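Local coordinates for protein toll (Drosophila melanogaster, PDB 4LXR) that serves as the cell-surface receptor for cleaved Spätzle, its extracellular leucine-rich-repeat part binding the cytokine to trigger signalling in antifungal immunity and embryonic dorsal-ventral patterning, at residues A[1-5]-A[67-71]; A[84-90]-A[117-122]; A[523-527]-A[558-562]; A[722-728]-A[751-756]. One frame throughout, in Å; residues are numbered along the deposited sequence.

Interaction 1. Residues A[1-5]-A[67-71]; sequences SFGRD and LRIGE
Phe2, Ser1 and Leu67 carry most of this contact between the extreme amino terminus and the turn at 67-71. Phe2 sits in an extended backbone (phi/psi -92°/126°), its CA-to-CB bond toward the other segment; with chi1 t (-166°) its ring puts CE1 3.4 Å from Leu67 CD2. Leu67, its CA-to-CB bond sideways, reaches the ring through CD2 (chi1 -109°, off the wells). Register is set by Ser1 opposite Arg68 (CA-CA 5.2 Å) and Phe2 opposite Ile69 (5.0 Å). This belongs to the amino-terminal cap of the leucine-rich-repeat solenoid: Phe2 meets Tyr25 edge-to-face and, with Leu67, packs on Ile27 and Ile42 of cap strands 24-29 and 38-43. No hydrogen bond crosses; Phe2 N lies 3.2 Å from Arg68 O at a poor angle. Ser1 packs on backbone, CA 3.2 Å from Arg68 O and CB 3.3 Å from Ile69 O. Arg68 adopts a left-handed conformation (49°/57°), and Gly70 (93°/-162°) could not carry a CB without crowding Ser1 CB. Gly3 takes the N-cap position of helix 4-12.

Interaction 2. Residues A[84-90]-A[117-122]; sequences GHTPIAS and QHLDRL
Segment 84-90 runs from Gly84, at positive phi (59°/-135°), through the extended Thr86 and Pro87 into the first turn of helix 88-94. Opposite it, residues 117-119 end a 3-10 turn and a type II beta turn follows from Leu119 to Leu122, with Arg121 at phi/psi 67°/1°. The backbones come closest at Pro87 and His118 (CA-CA 4.2 Å), and Ala89 CA lies 6.1 Å from Arg121 CA. Ile88 N donates to His118 O (3.0 Å), tying helix start to 3-10 turn. Water 2 extends this link, accepting from Ala89 N (2.8 Å) and donating to His118 O and Asp120 O (both 2.6 Å). His118, chi1 m, donates from NE2 to Gly84 O (2.8 Å). Water 1 also donates to Gly84 O (3.3 Å) and accepts from Gln117 NE2 (2.7 Å). Ala89 CB lies over one face of the Arg121 guanidinium and 4.0 Å from Leu122 CG, while Arg121 NH2 donates to Ser90 OG (2.8 Å) and makes a salt bridge with Asp93 of the helix. Ile88 and Leu122 reach Phe105 and Leu103 of strand 102-106, joining consecutive coils of the solenoid between helix 88-94 and the loop leading to strand 127-131.

Interaction 3. Residues A[523-527]-A[558-562]; sequences NNNLV and SRQFK
Two backbone hydrogen bonds join these segments: Val527 N donates to Gln560 O (3.1 Å) and Lys562 N donates to Val527 O (2.9 Å). Both polar groups of Val527 are thus used on Phe561's side, as in a parallel bridge, with Val527 and Phe561 paired at CA-CA 4.6 Å. The same acceptors take CA-H...O contacts, Leu526 CA to Gln560 O at 3.2 Å and Phe561 CA to Val527 O at 3.1 Å. Asn525 O and Gln560 O, both acceptors, stand 3.2 Å apart. The buried Asn525 side chain, chi1 p, is satisfied by the preceding coil, its ND2 donating to Phe492 O and Ser494 O. Gln560, the residue most covered here, folds over the backbone of 523-525. Leu526 (t) lays CD1 3.7 Å from Phe561 C, whereas Val527 (t) and Phe561 (p) start from the same face of the sheet and touch Leu498 and Leu490. Lys562 continues the pairing through a backbone hydrogen bond with Val529. Such pairing is typical of a leucine-rich-repeat solenoid, where strand 561-564 of the carboxy-terminal cap closes the edge of its long sheet.

Interaction 4. Residues A[722-728]-A[751-756]; sequences SGNPWMC and EMMCVN
This contact lies in the second LRRCT module, the cysteine-bearing carboxy-terminal cap of the distal repeat block. Segment 722-728 is irregular, passing Gly723 at positive phi (75°/13°) and an inverse gamma turn centred on Pro725; 751-756 leaves a 3-10 turn at Glu751, is extended through strand 753-754 and bends again at Val755. Ser722 faces Met752 (CA-CA 4.4 Å), Trp726 faces Cys754 (5.0 Å) and Pro725 faces Val755 (5.7 Å). Cys728 SG and Cys754 SG form a disulfide of 2.0 Å, both chi1 m, with chi3 -77°, a left-handed bridge. Beside it Val755 N donates to Trp726 O (3.2 Å, nearly straight). Two waters join the backbones: water 4 accepts from Gly723 N (2.8 Å) and donates to Glu751 O (3.1 Å), and water 5 accepts from Met753 N (2.9 Å) and donates to Asn724 O (2.9 Å). The Trp726 indole (chi1 m, chi2 112°) receives Met752 CE over its five-membered ring, a CH-pi contact with CE 4.3 Å from the centroid, while its NE1 bonds to Leu721 O. Pro725 CB meets Val755 CG2 at 3.8 Å. With one direct hydrogen bond, cohesion comes largely from the covalent bridge, the water links and the apolar Trp726-Met752 pair.

In the fold
The four contacts mark ends of the two repeat blocks of the Toll ectodomain. Interactions 1 and 2 occupy the amino-terminal end of the first block, their centres 22 Å apart and nearest atoms about 11 Å. Interaction 3 closes that block's sheet at its other end, centres 64 Å from interaction 1 and 75 Å from interaction 2. Interaction 4 caps the second block, 62 Å beyond interaction 3 and 120 Å from interaction 2 between centres. None touches another, and they close in order along the chain. No Spätzle chain of the complex touches their segments, while glycan NAG residues, not a ligand site, lie about 10 Å from the side chains of His85, Lys562 and Pro725.

Interaction 1. Residues A[1-5]-A[67-71]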
loop_
_atom_site.group_PDB
_atom_site.type_symbol
_atom_site.label_atom_id
_atom_site.label_comp_id
_atom_site.label_asym_id
_atom_site.label_seq_id
_atom_site.Cartn_x
_atom_site.Cartn_y
_atom_site.Cartn_z
ATOM N N SER A 1 21.161 2.946 -44.924
ATOM C CA SER A 1 21.287 1.732 -44.128
ATOM C C SER A 1 19.929 1.051 -43.957
ATOM O O SER A 1 19.081 1.120 -44.844
ATOM C CB SER A 1 21.904 2.043 -42.764
ATOM O OG SER A 1 21.076 2.923 -42.026
ATOM N N PHE A 2 19.722 0.398 -42.817
ATOM C CA PHE A 2 18.488 -0.346 -42.598
ATOM C C PHE A 2 17.428 0.498 -41.916
ATOM O O PHE A 2 17.659 1.066 -40.850
ATOM C CB PHE A 2 18.727 -1.625 -41.794
ATOM C CG PHE A 2 17.569 -2.579 -41.834
ATOM C CD1 PHE A 2 17.477 -3.532 -42.836
ATOM C CD2 PHE A 2 16.561 -2.511 -40.883
ATOM C CE1 PHE A 2 16.394 -4.399 -42.889
ATOM C CE2 PHE A 2 15.477 -3.376 -40.930
ATOM C CZ PHE A 2 15.395 -4.322 -41.929
ATOM N N GLY A 3 16.260 0.560 -42.547
ATOM C CA GLY A 3 15.134 1.319 -42.042
ATOM C C GLY A 3 13.836 0.779 -42.613
ATOM O O GLY A 3 13.804 -0.334 -43.139
ATOM N N ARG A 4 12.770 1.570 -42.513
ATOM C CA ARG A 4 11.444 1.135 -42.946
ATOM C C ARG A 4 11.444 0.559 -44.364
ATOM O O ARG A 4 10.852 -0.494 -44.615
ATOM C CB ARG A 4 10.431 2.283 -42.831
ATOM C CG ARG A 4 9.979 2.595 -41.404
ATOM C CD ARG A 4 8.952 3.726 -41.378
ATOM N NE ARG A 4 8.359 3.913 -40.054
ATOM C CZ ARG A 4 7.439 4.832 -39.765
ATOM N NH1 ARG A 4 7.004 5.661 -40.706
ATOM N NH2 ARG A 4 6.954 4.929 -38.533
ATOM N N ASP A 5 12.131 1.240 -45.278
ATOM C CA ASP A 5 12.181 0.809 -46.673
ATOM C C ASP A 5 12.803 -0.580 -46.834
ATOM O O ASP A 5 12.221 -1.454 -47.479
ATOM C CB ASP A 5 12.927 1.835 -47.535
ATOM C CG ASP A 5 12.943 1.458 -49.009
ATOM O OD1 ASP A 5 13.891 0.766 -49.438
ATOM O OD2 ASP A 5 12.007 1.852 -49.740
ATOM N N LEU A 67 21.967 -6.811 -45.476
ATOM C CA LEU A 67 21.215 -6.045 -44.487
ATOM C C LEU A 67 21.615 -4.571 -44.461
ATOM O O LEU A 67 20.760 -3.689 -44.327
ATOM C CB LEU A 67 21.392 -6.638 -43.096
ATOM C CG LEU A 67 20.200 -7.360 -42.480
ATOM C CD1 LEU A 67 20.328 -7.383 -40.971
ATOM C CD2 LEU A 67 18.910 -6.698 -42.891
ATOM N N ARG A 68 22.916 -4.318 -44.591
ATOM C CA ARG A 68 23.483 -2.971 -44.475
ATOM C C ARG A 68 23.013 -2.227 -43.227
ATOM O O ARG A 68 22.442 -1.144 -43.319
ATOM C CB ARG A 68 23.219 -2.141 -45.737
ATOM C CG ARG A 68 23.843 -2.720 -47.000
ATOM C CD ARG A 68 23.771 -1.742 -48.177
ATOM N NE ARG A 68 24.972 -0.909 -48.283
ATOM C CZ ARG A 68 25.016 0.401 -48.042
ATOM N NH1 ARG A 68 26.163 1.061 -48.166
ATOM N NH2 ARG A 68 23.916 1.056 -47.684
ATOM N N ILE A 69 23.247 -2.806 -42.057
ATOM C CA ILE A 69 22.795 -2.169 -40.821
ATOM C C ILE A 69 23.421 -0.778 -40.609
ATOM O O ILE A 69 22.729 0.159 -40.234
ATOM C CB ILE A 69 22.997 -3.092 -39.593
ATOM C CG1 ILE A 69 22.121 -4.343 -39.732
ATOM C CG2 ILE A 69 22.700 -2.350 -38.290
ATOM C CD1 ILE A 69 22.186 -5.278 -38.557
ATOM N N GLY A 70 24.717 -0.638 -40.874
ATOM C CA GLY A 70 25.371 0.653 -40.734
ATOM C C GLY A 70 26.007 0.848 -39.371
ATOM O O GLY A 70 26.237 -0.120 -38.639
ATOM N N GLU A 71 26.308 2.093 -39.016
ATOM C CA GLU A 71 26.893 2.355 -37.706
ATOM C C GLU A 71 25.936 2.014 -36.563
ATOM O O GLU A 71 24.768 2.391 -36.570
ATOM C CB GLU A 71 27.387 3.797 -37.576
ATOM C CG GLU A 71 28.167 4.028 -36.274
ATOM C CD GLU A 71 28.935 5.337 -36.254
ATOM O OE1 GLU A 71 28.959 6.033 -37.291
ATOM O OE2 GLU A 71 29.517 5.664 -35.197
#

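Interaction 2. Residues A[84-90]-A[117-122]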
loop_
_atom_site.group_PDB
_atom_site.type_symbol
_atom_site.label_atom_id
_atom_site.label_comp_id
_atom_site.label_asym_id
_atom_site.label_seq_id
_atom_site.Cartn_x
_atom_site.Cartn_y
_atom_site.Cartn_z
ATOM N N GLY A 84 33.677 -21.127 -35.460
ATOM C CA GLY A 84 34.857 -21.881 -35.868
ATOM C C GLY A 84 36.154 -21.073 -35.904
ATOM O O GLY A 84 36.460 -20.306 -34.990
ATOM N N HIS A 85 36.919 -21.245 -36.973
ATOM C CA HIS A 85 38.173 -20.525 -37.147
ATOM C C HIS A 85 37.962 -19.234 -37.929
ATOM O O HIS A 85 38.828 -18.803 -38.681
ATOM C CB HIS A 85 39.180 -21.428 -37.854
ATOM C CG HIS A 85 39.489 -22.676 -37.092
ATOM N ND1 HIS A 85 39.699 -22.678 -35.727
ATOM C CD2 HIS A 85 39.597 -23.965 -37.492
ATOM C CE1 HIS A 85 39.942 -23.912 -35.324
ATOM N NE2 HIS A 85 39.886 -24.712 -36.375
ATOM N N THR A 86 36.792 -18.634 -37.733
ATOM C CA THR A 86 36.386 -17.411 -38.402
ATOM C C THR A 86 36.175 -16.302 -37.355
ATOM O O THR A 86 35.602 -16.546 -36.306
ATOM C CB THR A 86 35.060 -17.669 -39.151
ATOM O OG1 THR A 86 35.301 -18.574 -40.236
ATOM C CG2 THR A 86 34.442 -16.378 -39.669
ATOM N N PRO A 87 36.652 -15.082 -37.633
ATOM C CA PRO A 87 36.404 -13.982 -36.686
ATOM C C PRO A 87 34.898 -13.625 -36.584
ATOM O O PRO A 87 34.169 -13.741 -37.574
ATOM C CB PRO A 87 37.191 -12.817 -37.286
ATOM C CG PRO A 87 38.361 -13.539 -38.110
ATOM C CD PRO A 87 37.662 -14.757 -38.668
ATOM N N ILE A 88 34.451 -13.199 -35.400
ATOM C CA ILE A 88 33.062 -12.760 -35.210
ATOM C C ILE A 88 32.848 -11.544 -36.100
ATOM O O ILE A 88 31.744 -11.326 -36.598
ATOM C CB ILE A 88 32.736 -12.468 -33.720
ATOM C CG1 ILE A 88 32.755 -13.771 -32.916
ATOM C CG2 ILE A 88 31.334 -11.795 -33.530
ATOM C CD1 ILE A 88 32.861 -13.581 -31.395
ATOM N N ALA A 89 33.928 -10.794 -36.349
ATOM C CA ALA A 89 33.851 -9.611 -37.214
ATOM C C ALA A 89 33.313 -9.958 -38.606
ATOM O O ALA A 89 32.669 -9.135 -39.248
ATOM C CB ALA A 89 35.218 -8.932 -37.333
ATOM N N SER A 90 33.582 -11.179 -39.070
ATOM C CA SER A 90 33.062 -11.626 -40.358
ATOM C C SER A 90 31.533 -11.780 -40.381
ATOM O O SER A 90 30.895 -11.496 -41.391
ATOM C CB SER A 90 33.750 -12.918 -40.789
ATOM O OG SER A 90 35.091 -12.651 -41.163
ATOM N N GLN A 117 41.514 -15.485 -32.209
ATOM C CA GLN A 117 41.019 -15.246 -33.570
ATOM C C GLN A 117 39.583 -14.690 -33.627
ATOM O O GLN A 117 39.255 -13.870 -34.486
ATOM C CB GLN A 117 41.116 -16.523 -34.408
ATOM C CG GLN A 117 40.696 -16.322 -35.862
ATOM C CD GLN A 117 40.898 -17.565 -36.710
ATOM O OE1 GLN A 117 41.186 -17.479 -37.906
ATOM N NE2 GLN A 117 40.742 -18.729 -36.092
ATOM N N HIS A 118 38.734 -15.110 -32.697
ATOM C CA HIS A 118 37.343 -14.647 -32.695
ATOM C C HIS A 118 37.222 -13.130 -32.587
ATOM O O HIS A 118 36.213 -12.548 -33.006
ATOM C CB HIS A 118 36.548 -15.348 -31.592
ATOM C CG HIS A 118 36.306 -16.798 -31.869
ATOM N ND1 HIS A 118 36.221 -17.747 -30.872
ATOM C CD2 HIS A 118 36.143 -17.466 -33.039
ATOM C CE1 HIS A 118 35.992 -18.932 -31.413
ATOM N NE2 HIS A 118 35.941 -18.790 -32.725
ATOM N N LEU A 119 38.258 -12.475 -32.073
ATOM C CA LEU A 119 38.195 -11.025 -31.910
ATOM C C LEU A 119 39.031 -10.254 -32.927
ATOM O O LEU A 119 39.165 -9.039 -32.804
ATOM C CB LEU A 119 38.569 -10.611 -30.476
ATOM C CG LEU A 119 37.605 -11.010 -29.352
ATOM C CD1 LEU A 119 38.206 -10.638 -28.011
ATOM C CD2 LEU A 119 36.218 -10.329 -29.516
ATOM N N ASP A 120 39.595 -10.950 -33.923
ATOM C CA ASP A 120 40.283 -10.273 -35.027
ATOM C C ASP A 120 39.392 -9.158 -35.612
ATOM O O ASP A 120 38.174 -9.336 -35.736
ATOM C CB ASP A 120 40.648 -11.260 -36.143
ATOM C CG ASP A 120 41.823 -12.188 -35.775
ATOM O OD1 ASP A 120 42.465 -12.008 -34.714
ATOM O OD2 ASP A 120 42.113 -13.104 -36.575
ATOM N N ARG A 121 40.002 -8.017 -35.948
ATOM C CA ARG A 121 39.293 -6.842 -36.480
ATOM C C ARG A 121 38.338 -6.131 -35.488
ATOM O O ARG A 121 37.709 -5.129 -35.832
ATOM C CB ARG A 121 38.590 -7.167 -37.811
ATOM C CG ARG A 121 39.471 -7.972 -38.781
ATOM C CD ARG A 121 38.980 -7.864 -40.237
ATOM N NE ARG A 121 37.624 -8.393 -40.423
ATOM C CZ ARG A 121 37.345 -9.684 -40.615
ATOM N NH1 ARG A 121 38.316 -10.594 -40.641
ATOM N NH2 ARG A 121 36.096 -10.074 -40.783
ATOM N N LEU A 122 38.254 -6.623 -34.256
ATOM C CA LEU A 122 37.462 -5.943 -33.232
ATOM C C LEU A 122 38.304 -5.274 -32.144
ATOM O O LEU A 122 37.822 -5.067 -31.018
ATOM C CB LEU A 122 36.432 -6.900 -32.607
ATOM C CG LEU A 122 35.380 -7.313 -33.646
ATOM C CD1 LEU A 122 34.371 -8.310 -33.088
ATOM C CD2 LEU A 122 34.687 -6.084 -34.174
HETATM O O HOH W 1 39.534 -19.822 -33.897
HETATM O O HOH W 2 36.113 -10.605 -34.663
HETATM O O HOH W 3 38.444 -13.033 -41.798
#

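Interaction 3. Residues A[523-527]-A[558-562]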
loop_
_atom_site.group_PDB
_atom_site.type_symbol
_atom_site.label_atom_id
_atom_site.label_comp_id
_atom_site.label_asym_id
_atom_site.label_seq_id
_atom_site.Cartn_x
_atom_site.Cartn_y
_atom_site.Cartn_z
ATOM N N ASN A 523 -13.775 28.240 7.822
ATOM C CA ASN A 523 -14.991 27.452 7.973
ATOM C C ASN A 523 -15.596 27.094 6.616
ATOM O O ASN A 523 -16.817 27.024 6.465
ATOM C CB ASN A 523 -16.013 28.204 8.836
ATOM C CG ASN A 523 -17.028 27.277 9.486
ATOM O OD1 ASN A 523 -18.215 27.298 9.150
ATOM N ND2 ASN A 523 -16.562 26.449 10.417
ATOM N N ASN A 524 -14.734 26.862 5.632
ATOM C CA ASN A 524 -15.184 26.574 4.274
ATOM C C ASN A 524 -14.306 25.534 3.581
ATOM O O ASN A 524 -13.987 25.655 2.398
ATOM C CB ASN A 524 -15.239 27.865 3.453
ATOM C CG ASN A 524 -16.061 27.719 2.187
ATOM O OD1 ASN A 524 -15.519 27.686 1.081
ATOM N ND2 ASN A 524 -17.377 27.618 2.345
ATOM N N ASN A 525 -13.917 24.510 4.333
ATOM C CA ASN A 525 -13.071 23.445 3.809
ATOM C C ASN A 525 -13.877 22.194 3.466
ATOM O O ASN A 525 -15.098 22.168 3.633
ATOM C CB ASN A 525 -11.973 23.101 4.822
ATOM C CG ASN A 525 -12.533 22.671 6.172
ATOM O OD1 ASN A 525 -13.675 22.989 6.518
ATOM N ND2 ASN A 525 -11.727 21.947 6.944
ATOM N N LEU A 526 -13.197 21.163 2.974
ATOM C CA LEU A 526 -13.833 19.861 2.808
ATOM C C LEU A 526 -12.950 18.736 3.344
ATOM O O LEU A 526 -11.847 18.496 2.844
ATOM C CB LEU A 526 -14.209 19.598 1.352
ATOM C CG LEU A 526 -14.802 18.204 1.115
ATOM C CD1 LEU A 526 -16.002 17.969 2.003
ATOM C CD2 LEU A 526 -15.181 18.021 -0.342
ATOM N N VAL A 527 -13.457 18.046 4.361
ATOM C CA VAL A 527 -12.743 16.954 5.008
ATOM C C VAL A 527 -13.458 15.632 4.783
ATOM O O VAL A 527 -14.646 15.522 5.049
ATOM C CB VAL A 527 -12.658 17.192 6.522
ATOM C CG1 VAL A 527 -11.787 16.127 7.184
ATOM C CG2 VAL A 527 -12.120 18.591 6.803
ATOM N N SER A 558 -22.850 19.965 7.874
ATOM C CA SER A 558 -22.927 18.774 7.026
ATOM C C SER A 558 -22.089 18.828 5.749
ATOM O O SER A 558 -21.627 17.793 5.256
ATOM C CB SER A 558 -24.375 18.530 6.633
ATOM O OG SER A 558 -24.838 19.555 5.768
ATOM N N ARG A 559 -21.917 20.029 5.206
ATOM C CA ARG A 559 -21.271 20.195 3.912
ATOM C C ARG A 559 -19.804 20.595 4.059
ATOM O O ARG A 559 -19.106 20.808 3.068
ATOM C CB ARG A 559 -22.026 21.224 3.068
ATOM C CG ARG A 559 -21.840 21.051 1.567
ATOM C CD ARG A 559 -22.441 19.737 1.089
ATOM N NE ARG A 559 -23.868 19.859 0.800
ATOM C CZ ARG A 559 -24.657 18.839 0.474
ATOM N NH1 ARG A 559 -24.162 17.611 0.403
ATOM N NH2 ARG A 559 -25.942 19.050 0.223
ATOM N N GLN A 560 -19.341 20.702 5.301
ATOM C CA GLN A 560 -17.920 20.908 5.557
ATOM C C GLN A 560 -17.178 19.577 5.458
ATOM O O GLN A 560 -15.976 19.544 5.221
ATOM C CB GLN A 560 -17.682 21.565 6.924
ATOM C CG GLN A 560 -17.215 23.026 6.857
ATOM C CD GLN A 560 -18.311 23.992 6.400
ATOM O OE1 GLN A 560 -19.228 24.317 7.160
ATOM N NE2 GLN A 560 -18.210 24.459 5.157
ATOM N N PHE A 561 -17.901 18.477 5.628
ATOM C CA PHE A 561 -17.286 17.157 5.525
ATOM C C PHE A 561 -18.029 16.221 4.576
ATOM O O PHE A 561 -19.170 16.473 4.201
ATOM C CB PHE A 561 -17.141 16.501 6.905
ATOM C CG PHE A 561 -18.417 16.475 7.713
ATOM C CD1 PHE A 561 -19.522 15.749 7.282
ATOM C CD2 PHE A 561 -18.496 17.153 8.923
ATOM C CE1 PHE A 561 -20.688 15.720 8.030
ATOM C CE2 PHE A 561 -19.652 17.125 9.678
ATOM C CZ PHE A 561 -20.755 16.407 9.230
ATOM N N LYS A 562 -17.360 15.133 4.211
ATOM C CA LYS A 562 -17.939 14.068 3.408
ATOM C C LYS A 562 -17.624 12.730 4.075
ATOM O O LYS A 562 -16.457 12.312 4.148
ATOM C CB LYS A 562 -17.375 14.104 1.985
ATOM C CG LYS A 562 -17.702 12.876 1.150
ATOM C CD LYS A 562 -17.360 13.109 -0.315
ATOM C CE LYS A 562 -17.582 11.858 -1.145
ATOM N NZ LYS A 562 -18.947 11.302 -0.949
#

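Interaction 4. Residues A[722-728]-A[751-756]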
loop_
_atom_site.group_PDB
_atom_site.type_symbol
_atom_site.label_atom_id
_atom_site.label_comp_id
_atom_site.label_asym_id
_atom_site.label_seq_id
_atom_site.Cartn_x
_atom_site.Cartn_y
_atom_site.Cartn_z
ATOM N N SER A 722 -65.926 -1.108 10.878
ATOM C CA SER A 722 -66.476 -2.376 10.392
ATOM C C SER A 722 -66.296 -3.485 11.418
ATOM O O SER A 722 -65.572 -3.323 12.397
ATOM C CB SER A 722 -65.857 -2.784 9.048
ATOM O OG SER A 722 -64.483 -3.126 9.183
ATOM N N GLY A 723 -66.960 -4.612 11.189
ATOM C CA GLY A 723 -66.896 -5.728 12.109
ATOM C C GLY A 723 -67.710 -5.522 13.375
ATOM O O GLY A 723 -67.561 -6.266 14.338
ATOM N N ASN A 724 -68.573 -4.513 13.385
ATOM C CA ASN A 724 -69.444 -4.285 14.534
ATOM C C ASN A 724 -70.903 -4.623 14.224
ATOM O O ASN A 724 -71.368 -4.407 13.107
ATOM C CB ASN A 724 -69.328 -2.837 15.021
ATOM C CG ASN A 724 -68.027 -2.573 15.758
ATOM O OD1 ASN A 724 -67.904 -2.884 16.939
ATOM N ND2 ASN A 724 -67.054 -1.993 15.063
ATOM N N PRO A 725 -71.632 -5.154 15.216
ATOM C CA PRO A 725 -73.057 -5.485 15.018
ATOM C C PRO A 725 -73.948 -4.248 15.081
ATOM O O PRO A 725 -74.703 -4.084 16.048
ATOM C CB PRO A 725 -73.372 -6.413 16.197
ATOM C CG PRO A 725 -72.403 -6.014 17.262
ATOM C CD PRO A 725 -71.138 -5.569 16.541
ATOM N N TRP A 726 -73.856 -3.391 14.067
ATOM C CA TRP A 726 -74.607 -2.140 14.047
ATOM C C TRP A 726 -76.129 -2.362 14.033
ATOM O O TRP A 726 -76.642 -3.193 13.281
ATOM C CB TRP A 726 -74.164 -1.262 12.871
ATOM C CG TRP A 726 -72.702 -0.917 12.926
ATOM C CD1 TRP A 726 -71.728 -1.342 12.076
ATOM C CD2 TRP A 726 -72.052 -0.091 13.902
ATOM N NE1 TRP A 726 -70.511 -0.823 12.452
ATOM C CE2 TRP A 726 -70.683 -0.053 13.572
ATOM C CE3 TRP A 726 -72.498 0.624 15.021
ATOM C CZ2 TRP A 726 -69.751 0.674 14.318
ATOM C CZ3 TRP A 726 -71.572 1.338 15.766
ATOM C CH2 TRP A 726 -70.210 1.358 15.407
ATOM N N MET A 727 -76.824 -1.622 14.891
ATOM C CA MET A 727 -78.285 -1.654 14.964
ATOM C C MET A 727 -78.836 -0.555 14.071
ATOM O O MET A 727 -78.841 0.617 14.441
ATOM C CB MET A 727 -78.752 -1.463 16.415
ATOM C CG MET A 727 -80.258 -1.332 16.599
ATOM S SD MET A 727 -81.158 -2.848 16.206
ATOM C CE MET A 727 -80.132 -4.085 17.009
ATOM N N CYS A 728 -79.273 -0.943 12.881
ATOM C CA CYS A 728 -79.741 0.017 11.880
ATOM C C CYS A 728 -81.257 0.208 11.913
ATOM O O CYS A 728 -81.986 -0.304 11.073
ATOM C CB CYS A 728 -79.232 -0.365 10.479
ATOM S SG CYS A 728 -77.381 -0.389 10.395
ATOM N N GLU A 751 -67.420 -1.918 4.394
ATOM C CA GLU A 751 -67.523 -3.186 5.127
ATOM C C GLU A 751 -68.400 -3.110 6.377
ATOM O O GLU A 751 -68.568 -4.110 7.087
ATOM C CB GLU A 751 -66.137 -3.727 5.512
ATOM C CG GLU A 751 -65.397 -4.397 4.374
ATOM C CD GLU A 751 -64.977 -3.412 3.298
ATOM O OE1 GLU A 751 -64.301 -2.414 3.636
ATOM O OE2 GLU A 751 -65.340 -3.628 2.119
ATOM N N MET A 752 -68.942 -1.931 6.663
ATOM C CA MET A 752 -69.907 -1.813 7.757
ATOM C C MET A 752 -71.217 -2.550 7.417
ATOM O O MET A 752 -71.763 -2.418 6.316
ATOM C CB MET A 752 -70.168 -0.348 8.094
ATOM C CG MET A 752 -68.930 0.388 8.598
ATOM S SD MET A 752 -69.239 2.160 8.702
ATOM C CE MET A 752 -70.426 2.240 10.058
ATOM N N MET A 753 -71.696 -3.337 8.370
ATOM C CA MET A 753 -72.858 -4.194 8.186
ATOM C C MET A 753 -73.928 -3.849 9.210
ATOM O O MET A 753 -73.618 -3.617 10.374
ATOM C CB MET A 753 -72.457 -5.665 8.368
ATOM C CG MET A 753 -71.414 -6.157 7.383
ATOM S SD MET A 753 -71.962 -6.000 5.653
ATOM C CE MET A 753 -73.194 -7.285 5.559
ATOM N N CYS A 754 -75.177 -3.799 8.753
ATOM C CA CYS A 754 -76.362 -3.735 9.603
ATOM C C CYS A 754 -76.844 -5.155 9.877
ATOM O O CYS A 754 -77.101 -5.917 8.943
ATOM C CB CYS A 754 -77.487 -2.982 8.885
ATOM S SG CYS A 754 -77.152 -1.249 8.563
ATOM N N VAL A 755 -76.988 -5.518 11.146
ATOM C CA VAL A 755 -77.272 -6.916 11.470
ATOM C C VAL A 755 -78.722 -7.219 11.887
ATOM O O VAL A 755 -78.970 -7.743 12.964
ATOM C CB VAL A 755 -76.228 -7.486 12.479
ATOM C CG1 VAL A 755 -74.825 -7.358 11.893
ATOM C CG2 VAL A 755 -76.302 -6.780 13.833
ATOM N N ASN A 756 -79.674 -6.916 11.011
ATOM C CA ASN A 756 -81.085 -7.229 11.270
ATOM C C ASN A 756 -81.767 -8.050 10.173
ATOM O O ASN A 756 -82.684 -7.560 9.511
ATOM C CB ASN A 756 -81.893 -5.950 11.504
ATOM C CG ASN A 756 -81.518 -5.247 12.791
ATOM O OD1 ASN A 756 -81.005 -5.863 13.726
ATOM N ND2 ASN A 756 -81.770 -3.945 12.843
HETATM O O HOH W 4 -68.627 -6.100 9.522
HETATM O O HOH W 5 -70.022 -3.756 10.652
#